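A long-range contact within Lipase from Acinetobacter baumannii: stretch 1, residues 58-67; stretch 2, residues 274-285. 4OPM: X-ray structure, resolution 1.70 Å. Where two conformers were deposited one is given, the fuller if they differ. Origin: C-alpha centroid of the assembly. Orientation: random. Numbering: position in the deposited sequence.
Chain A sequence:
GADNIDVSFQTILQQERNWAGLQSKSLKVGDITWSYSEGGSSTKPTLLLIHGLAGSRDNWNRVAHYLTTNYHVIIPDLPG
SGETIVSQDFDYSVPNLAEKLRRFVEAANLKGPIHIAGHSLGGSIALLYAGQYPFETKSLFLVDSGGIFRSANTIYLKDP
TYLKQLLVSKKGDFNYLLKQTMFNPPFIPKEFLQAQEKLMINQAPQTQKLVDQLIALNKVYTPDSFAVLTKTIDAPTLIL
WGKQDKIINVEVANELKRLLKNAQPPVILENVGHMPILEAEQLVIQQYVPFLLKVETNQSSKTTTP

Stretch 1 58-67: DNWNRVAHYL
Stretch 2 (274-285) HMPILEAEQLVI

Stretch 1 runs from a 3-10 segment (Asp58–Trp60) into a helix from Asn61; stretch 2 holds two short helices, Pro276–Glu279 and Glu281 onward, N-capped by Met275 and Ala280. The second runs broadly along stretch 1's helix, so contacts advance from Asn59–Ile277 to Tyr66–Ile285. The nearest CA atoms are Val63 CA and Glu281 CA, 5.3 Å apart; 708 Å² is buried.

The central bump is Val63 (chi1 t), a knob seated among Ile277, Glu281, Val284 and Ile285. Its CG2 lies 3.9 Å from Ile277 CB and 4.0 Å from Val284 CG1, while its CG1 meets Ile285 CD1 at 3.8 Å. Ile285 (m, m) pushes that same CD1 to 3.7 Å from both Tyr66 CB and Leu67 CD2. Ile277 (p, t) is the reciprocal bump: its CD1 sits 4.1 Å from the centroid of the Trp60 six-membered ring, 14° off the normal, a CH-pi contact, and 3.4 Å from Asn59 O.

No direct hydrogen bond crosses the interface; water fills the polar gaps. Water 1 donates to Asn59 O (2.7 Å) and Ile277 O (2.8 Å) and accepts from Val63 N (3.0 Å). Water 2 donates to Leu278 O and Glu281 OE1, both 2.6 Å, and accepts a weak bond from Arg62 NH1 (2.9 Å). Water 3 joins Tyr66 OH to Glu281 OE2, each 2.6 Å away.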

ATOM      1  N   ASP A  58       0.348   4.439  -8.256  1.00 15.17           N
ATOM      2  CA  ASP A  58      -0.877   4.417  -9.074  1.00 14.91           C
ATOM      3  C   ASP A  58      -1.933   3.426  -8.558  1.00 17.48           C
ATOM      4  O   ASP A  58      -3.116   3.590  -8.883  1.00 16.49           O
ATOM      5  CB  ASP A  58      -0.536   4.137 -10.539  1.00 17.30           C
ATOM      6  CG  ASP A  58       0.269   5.271 -11.150  1.00 19.36           C
ATOM      7  OD1 ASP A  58      -0.121   6.456 -10.962  1.00 18.28           O
ATOM      8  OD2 ASP A  58       1.319   4.989 -11.747  1.00 23.50           O
ATOM      9  N   ASN A  59      -1.545   2.480  -7.665  1.00 15.19           N
ATOM     10  CA  ASN A  59      -2.523   1.560  -7.060  1.00 14.61           C
ATOM     11  C   ASN A  59      -3.599   2.326  -6.258  1.00 18.66           C
ATOM     12  O   ASN A  59      -4.691   1.810  -6.065  1.00 18.25           O
ATOM     13  CB  ASN A  59      -1.824   0.589  -6.104  1.00 15.35           C
ATOM     14  CG  ASN A  59      -0.895  -0.428  -6.729  1.00 24.84           C
ATOM     15  OD1 ASN A  59      -0.147  -1.096  -6.015  1.00 21.41           O
ATOM     16  ND2 ASN A  59      -0.960  -0.622  -8.043  1.00 20.92           N
ATOM     17  N   TRP A  60      -3.248   3.532  -5.755  1.00 15.69           N
ATOM     18  CA  TRP A  60      -4.120   4.353  -4.931  1.00 15.78           C
ATOM     19  C   TRP A  60      -4.946   5.380  -5.734  1.00 17.48           C
ATOM     20  O   TRP A  60      -5.710   6.115  -5.114  1.00 16.77           O
ATOM     21  CB  TRP A  60      -3.279   5.103  -3.891  1.00 15.89           C
ATOM     22  CG  TRP A  60      -2.827   4.241  -2.757  1.00 17.27           C
ATOM     23  CD1 TRP A  60      -1.579   3.715  -2.568  1.00 20.61           C
ATOM     24  CD2 TRP A  60      -3.624   3.797  -1.653  1.00 16.84           C
ATOM     25  NE1 TRP A  60      -1.553   2.969  -1.412  1.00 20.43           N
ATOM     26  CE2 TRP A  60      -2.788   3.022  -0.816  1.00 21.24           C
ATOM     27  CE3 TRP A  60      -4.960   4.009  -1.267  1.00 17.84           C
ATOM     28  CZ2 TRP A  60      -3.252   2.441   0.372  1.00 20.86           C
ATOM     29  CZ3 TRP A  60      -5.415   3.447  -0.083  1.00 19.92           C
ATOM     30  CH2 TRP A  60      -4.557   2.690   0.736  1.00 20.28           C
ATOM     31  N   ASN A  61      -4.795   5.452  -7.066  1.00 13.65           N
ATOM     32  CA  ASN A  61      -5.455   6.489  -7.877  1.00 12.59           C
ATOM     33  C   ASN A  61      -6.967   6.522  -7.725  1.00 17.27           C
ATOM     34  O   ASN A  61      -7.516   7.611  -7.538  1.00 15.88           O
ATOM     35  CB  ASN A  61      -5.092   6.388  -9.357  1.00 14.87           C
ATOM     36  CG  ASN A  61      -3.662   6.836  -9.627  1.00 20.87           C
ATOM     37  OD1 ASN A  61      -3.000   7.431  -8.761  1.00 18.88           O
ATOM     38  ND2 ASN A  61      -3.148   6.535 -10.813  1.00 15.57           N
ATOM     39  N   ARG A  62      -7.627   5.352  -7.771  1.00 15.51           N
ATOM     40  CA  ARG A  62      -9.103   5.241  -7.682  1.00 15.73           C
ATOM     41  C   ARG A  62      -9.628   5.732  -6.332  1.00 18.56           C
ATOM     42  O   ARG A  62     -10.673   6.379  -6.280  1.00 17.73           O
ATOM     43  CB  ARG A  62      -9.554   3.793  -7.934  1.00 16.08           C
ATOM     44  CG  ARG A  62      -9.211   3.319  -9.320  1.00 21.84           C
ATOM     45  CD  ARG A  62      -9.724   1.931  -9.598  1.00 21.92           C
ATOM     46  NE  ARG A  62      -9.161   1.497 -10.867  1.00 25.52           N
ATOM     47  CZ  ARG A  62      -9.853   1.029 -11.897  1.00 34.22           C
ATOM     48  NH1 ARG A  62     -11.164   0.847 -11.799  1.00 25.08           N
ATOM     49  NH2 ARG A  62      -9.233   0.715 -13.025  1.00 30.26           N
ATOM     50  N   VAL A  63      -8.900   5.435  -5.251  1.00 14.31           N
ATOM     51  CA  VAL A  63      -9.264   5.886  -3.910  1.00 13.48           C
ATOM     52  C   VAL A  63      -8.885   7.374  -3.770  1.00 15.74           C
ATOM     53  O   VAL A  63      -9.695   8.179  -3.285  1.00 14.26           O
ATOM     54  CB  VAL A  63      -8.585   5.005  -2.820  1.00 17.37           C
ATOM     55  CG1 VAL A  63      -8.622   5.677  -1.447  1.00 18.00           C
ATOM     56  CG2 VAL A  63      -9.225   3.615  -2.759  1.00 17.77           C
ATOM     57  N   ALA A  64      -7.638   7.739  -4.170  1.00 14.89           N
ATOM     58  CA  ALA A  64      -7.148   9.122  -4.038  1.00 15.53           C
ATOM     59  C   ALA A  64      -8.083  10.120  -4.735  1.00 16.63           C
ATOM     60  O   ALA A  64      -8.272  11.225  -4.240  1.00 15.79           O
ATOM     61  CB  ALA A  64      -5.740   9.252  -4.600  1.00 16.25           C
ATOM     62  N   HIS A  65      -8.696   9.714  -5.860  1.00 14.69           N
ATOM     63  CA  HIS A  65      -9.651  10.555  -6.604  1.00 13.92           C
ATOM     64  C   HIS A  65     -10.709  11.189  -5.661  1.00 17.09           C
ATOM     65  O   HIS A  65     -11.121  12.321  -5.887  1.00 17.41           O
ATOM     66  CB  HIS A  65     -10.347   9.701  -7.674  1.00 14.05           C
ATOM     67  CG  HIS A  65     -11.497  10.376  -8.357  1.00 16.94           C
ATOM     68  ND1 HIS A  65     -11.296  11.301  -9.358  1.00 18.20           N
ATOM     69  CD2 HIS A  65     -12.830  10.202  -8.177  1.00 18.09           C
ATOM     70  CE1 HIS A  65     -12.504  11.668  -9.759  1.00 17.99           C
ATOM     71  NE2 HIS A  65     -13.459  11.045  -9.064  1.00 17.69           N
ATOM     72  N   TYR A  66     -11.139  10.452  -4.609  1.00 14.95           N
ATOM     73  CA  TYR A  66     -12.174  10.925  -3.686  1.00 15.11           C
ATOM     74  C   TYR A  66     -11.621  11.692  -2.485  1.00 20.15           C
ATOM     75  O   TYR A  66     -12.408  12.185  -1.670  1.00 19.73           O
ATOM     76  CB  TYR A  66     -12.996   9.723  -3.172  1.00 15.51           C
ATOM     77  CG  TYR A  66     -13.760   9.039  -4.281  1.00 16.07           C
ATOM     78  CD1 TYR A  66     -14.996   9.526  -4.702  1.00 18.00           C
ATOM     79  CD2 TYR A  66     -13.227   7.940  -4.947  1.00 15.83           C
ATOM     80  CE1 TYR A  66     -15.677   8.943  -5.766  1.00 17.92           C
ATOM     81  CE2 TYR A  66     -13.895   7.348  -6.017  1.00 16.09           C
ATOM     82  CZ  TYR A  66     -15.125   7.852  -6.420  1.00 21.25           C
ATOM     83  OH  TYR A  66     -15.813   7.296  -7.466  1.00 18.15           O
ATOM     84  N   LEU A  67     -10.293  11.779  -2.368  1.00 16.99           N
ATOM     85  CA  LEU A  67      -9.659  12.380  -1.190  1.00 16.99           C
ATOM     86  C   LEU A  67      -8.943  13.694  -1.480  1.00 20.35           C
ATOM     87  O   LEU A  67      -8.718  14.474  -0.555  1.00 20.21           O
ATOM     88  CB  LEU A  67      -8.646  11.374  -0.598  1.00 16.86           C
ATOM     89  CG  LEU A  67      -9.233  10.041  -0.087  1.00 20.17           C
ATOM     90  CD1 LEU A  67      -8.146   9.047   0.189  1.00 19.85           C
ATOM     91  CD2 LEU A  67     -10.139  10.248   1.133  1.00 21.10           C
ATOM     92  N   HIS A 274      -7.799  -9.502  -2.088  1.00 13.70           N
ATOM     93  CA  HIS A 274      -6.702  -8.824  -1.378  1.00 13.60           C
ATOM     94  C   HIS A 274      -6.528  -7.337  -1.738  1.00 15.52           C
ATOM     95  O   HIS A 274      -5.810  -6.642  -1.007  1.00 16.38           O
ATOM     96  CB  HIS A 274      -5.387  -9.581  -1.688  1.00 13.79           C
ATOM     97  CG  HIS A 274      -4.188  -9.095  -0.949  1.00 17.05           C
ATOM     98  ND1 HIS A 274      -4.121  -9.136   0.441  1.00 18.32           N
ATOM     99  CD2 HIS A 274      -3.029  -8.592  -1.429  1.00 18.95           C
ATOM    100  CE1 HIS A 274      -2.934  -8.645   0.752  1.00 17.96           C
ATOM    101  NE2 HIS A 274      -2.242  -8.313  -0.337  1.00 18.58           N
HETATM  102  N   MSE A 275      -7.181  -6.828  -2.820  1.00 12.65           N
HETATM  103  CA  MSE A 275      -6.965  -5.438  -3.243  0.80 12.36           C
HETATM  104  C   MSE A 275      -8.277  -4.606  -3.307  1.00 16.07           C
HETATM  105  O   MSE A 275      -8.655  -4.102  -4.380  1.00 15.63           O
HETATM  106  CB  MSE A 275      -6.234  -5.436  -4.603  0.80 14.51           C
HETATM  107  CG  MSE A 275      -5.499  -4.169  -4.880  0.80 20.01           C
HETATM  108 SE   MSE A 275      -3.908  -4.603  -5.900  0.60 27.19          SE
HETATM  109  CE  MSE A 275      -3.050  -2.911  -5.657  0.80 24.36           C
ATOM    110  N   PRO A 276      -8.941  -4.330  -2.146  1.00 13.73           N
ATOM    111  CA  PRO A 276     -10.163  -3.491  -2.181  1.00 14.68           C
ATOM    112  C   PRO A 276      -9.972  -2.100  -2.802  1.00 15.98           C
ATOM    113  O   PRO A 276     -10.922  -1.560  -3.360  1.00 15.84           O
ATOM    114  CB  PRO A 276     -10.517  -3.336  -0.700  1.00 16.71           C
ATOM    115  CG  PRO A 276      -9.974  -4.564  -0.050  1.00 19.94           C
ATOM    116  CD  PRO A 276      -8.667  -4.795  -0.766  1.00 15.81           C
ATOM    117  N   ILE A 277      -8.753  -1.517  -2.707  1.00 13.45           N
ATOM    118  CA  ILE A 277      -8.472  -0.180  -3.252  1.00 12.93           C
ATOM    119  C   ILE A 277      -8.649  -0.137  -4.793  1.00 16.86           C
ATOM    120  O   ILE A 277      -8.906   0.943  -5.341  1.00 15.54           O
ATOM    121  CB  ILE A 277      -7.111   0.369  -2.803  1.00 15.91           C
ATOM    122  CG1 ILE A 277      -5.929  -0.488  -3.332  1.00 16.42           C
ATOM    123  CG2 ILE A 277      -7.096   0.501  -1.256  1.00 15.91           C
ATOM    124  CD1 ILE A 277      -4.516   0.140  -3.116  1.00 17.37           C
ATOM    125  N   LEU A 278      -8.540  -1.294  -5.473  1.00 14.08           N
ATOM    126  CA  LEU A 278      -8.779  -1.380  -6.929  1.00 14.53           C
ATOM    127  C   LEU A 278     -10.054  -2.169  -7.248  1.00 16.81           C
ATOM    128  O   LEU A 278     -10.642  -1.955  -8.308  1.00 17.34           O
ATOM    129  CB  LEU A 278      -7.583  -2.020  -7.660  1.00 14.51           C
ATOM    130  CG  LEU A 278      -6.280  -1.186  -7.752  1.00 19.22           C
ATOM    131  CD1 LEU A 278      -5.235  -1.939  -8.559  1.00 21.76           C
ATOM    132  CD2 LEU A 278      -6.513   0.153  -8.416  1.00 19.86           C
ATOM    133  N   GLU A 279     -10.496  -3.060  -6.336  1.00 13.00           N
ATOM    134  CA  GLU A 279     -11.694  -3.886  -6.589  1.00 12.15           C
ATOM    135  C   GLU A 279     -13.007  -3.215  -6.147  1.00 17.55           C
ATOM    136  O   GLU A 279     -14.076  -3.595  -6.634  1.00 18.49           O
ATOM    137  CB  GLU A 279     -11.589  -5.217  -5.833  1.00 13.05           C
ATOM    138  CG  GLU A 279     -10.426  -6.113  -6.240  1.00 14.85           C
ATOM    139  CD  GLU A 279     -10.334  -7.361  -5.375  1.00 15.75           C
ATOM    140  OE1 GLU A 279     -11.271  -8.193  -5.429  1.00 15.93           O
ATOM    141  OE2 GLU A 279      -9.355  -7.478  -4.599  1.00 15.45           O
ATOM    142  N   ALA A 280     -12.941  -2.296  -5.172  1.00 14.82           N
ATOM    143  CA  ALA A 280     -14.149  -1.694  -4.575  1.00 14.58           C
ATOM    144  C   ALA A 280     -13.852  -0.307  -3.986  1.00 16.01           C
ATOM    145  O   ALA A 280     -14.197  -0.040  -2.829  1.00 13.55           O
ATOM    146  CB  ALA A 280     -14.674  -2.632  -3.483  1.00 15.20           C
ATOM    147  N   GLU A 281     -13.238   0.595  -4.790  1.00 12.60           N
ATOM    148  CA  GLU A 281     -12.808   1.908  -4.265  1.00 13.02           C
ATOM    149  C   GLU A 281     -13.960   2.746  -3.681  1.00 15.92           C
ATOM    150  O   GLU A 281     -13.738   3.464  -2.701  1.00 14.35           O
ATOM    151  CB  GLU A 281     -12.020   2.726  -5.305  1.00 14.66           C
ATOM    152  CG  GLU A 281     -12.878   3.316  -6.426  1.00 18.07           C
ATOM    153  CD  GLU A 281     -13.285   2.386  -7.554  1.00 28.62           C
ATOM    154  OE1 GLU A 281     -13.091   1.156  -7.437  1.00 18.74           O
ATOM    155  OE2 GLU A 281     -13.795   2.902  -8.574  1.00 26.98           O
ATOM    156  N   GLN A 282     -15.185   2.657  -4.249  1.00 12.79           N
ATOM    157  CA  GLN A 282     -16.290   3.468  -3.723  1.00 11.60           C
ATOM    158  C   GLN A 282     -16.722   2.958  -2.341  1.00 15.55           C
ATOM    159  O   GLN A 282     -17.066   3.758  -1.464  1.00 15.52           O
ATOM    160  CB  GLN A 282     -17.461   3.486  -4.709  1.00 12.31           C
ATOM    161  CG  GLN A 282     -17.086   4.152  -6.045  1.00 14.12           C
ATOM    162  CD  GLN A 282     -18.004   3.744  -7.179  1.00 20.27           C
ATOM    163  OE1 GLN A 282     -19.168   3.392  -6.973  1.00 14.99           O
ATOM    164  NE2 GLN A 282     -17.495   3.817  -8.411  1.00 16.88           N
ATOM    165  N   LEU A 283     -16.659   1.637  -2.137  1.00 12.79           N
ATOM    166  CA  LEU A 283     -16.986   1.010  -0.847  1.00 14.07           C
ATOM    167  C   LEU A 283     -15.897   1.307   0.189  1.00 17.31           C
ATOM    168  O   LEU A 283     -16.206   1.493   1.363  1.00 17.30           O
ATOM    169  CB  LEU A 283     -17.210  -0.498  -1.008  1.00 14.29           C
ATOM    170  CG  LEU A 283     -18.367  -0.869  -1.996  1.00 18.30           C
ATOM    171  CD1 LEU A 283     -18.628  -2.366  -1.993  1.00 19.90           C
ATOM    172  CD2 LEU A 283     -19.672  -0.106  -1.676  1.00 17.12           C
ATOM    173  N   VAL A 284     -14.625   1.397  -0.251  1.00 15.25           N
ATOM    174  CA  VAL A 284     -13.509   1.755   0.634  1.00 13.79           C
ATOM    175  C   VAL A 284     -13.722   3.194   1.124  1.00 15.94           C
ATOM    176  O   VAL A 284     -13.671   3.453   2.324  1.00 15.28           O
ATOM    177  CB  VAL A 284     -12.160   1.583  -0.114  1.00 17.40           C
ATOM    178  CG1 VAL A 284     -11.007   2.294   0.622  1.00 17.58           C
ATOM    179  CG2 VAL A 284     -11.856   0.097  -0.327  1.00 16.75           C
ATOM    180  N   ILE A 285     -13.999   4.120   0.188  1.00 14.82           N
ATOM    181  CA  ILE A 285     -14.213   5.542   0.496  1.00 14.25           C
ATOM    182  C   ILE A 285     -15.445   5.733   1.383  1.00 17.30           C
ATOM    183  O   ILE A 285     -15.424   6.574   2.280  1.00 16.47           O
ATOM    184  CB  ILE A 285     -14.286   6.342  -0.830  1.00 15.98           C
ATOM    185  CG1 ILE A 285     -12.857   6.498  -1.439  1.00 14.48           C
ATOM    186  CG2 ILE A 285     -15.011   7.681  -0.706  1.00 15.62           C
ATOM    187  CD1 ILE A 285     -11.868   7.417  -0.571  1.00 15.25           C
TER
HETATM  188  O   HOH W   1      -7.089   3.018  -5.639  1.00 14.23           O
HETATM  189  O   HOH W   2     -12.352  -0.324  -9.476  1.00 19.46           O
HETATM  190  O   HOH W   3     -14.708   5.326  -8.792  1.00 19.74           O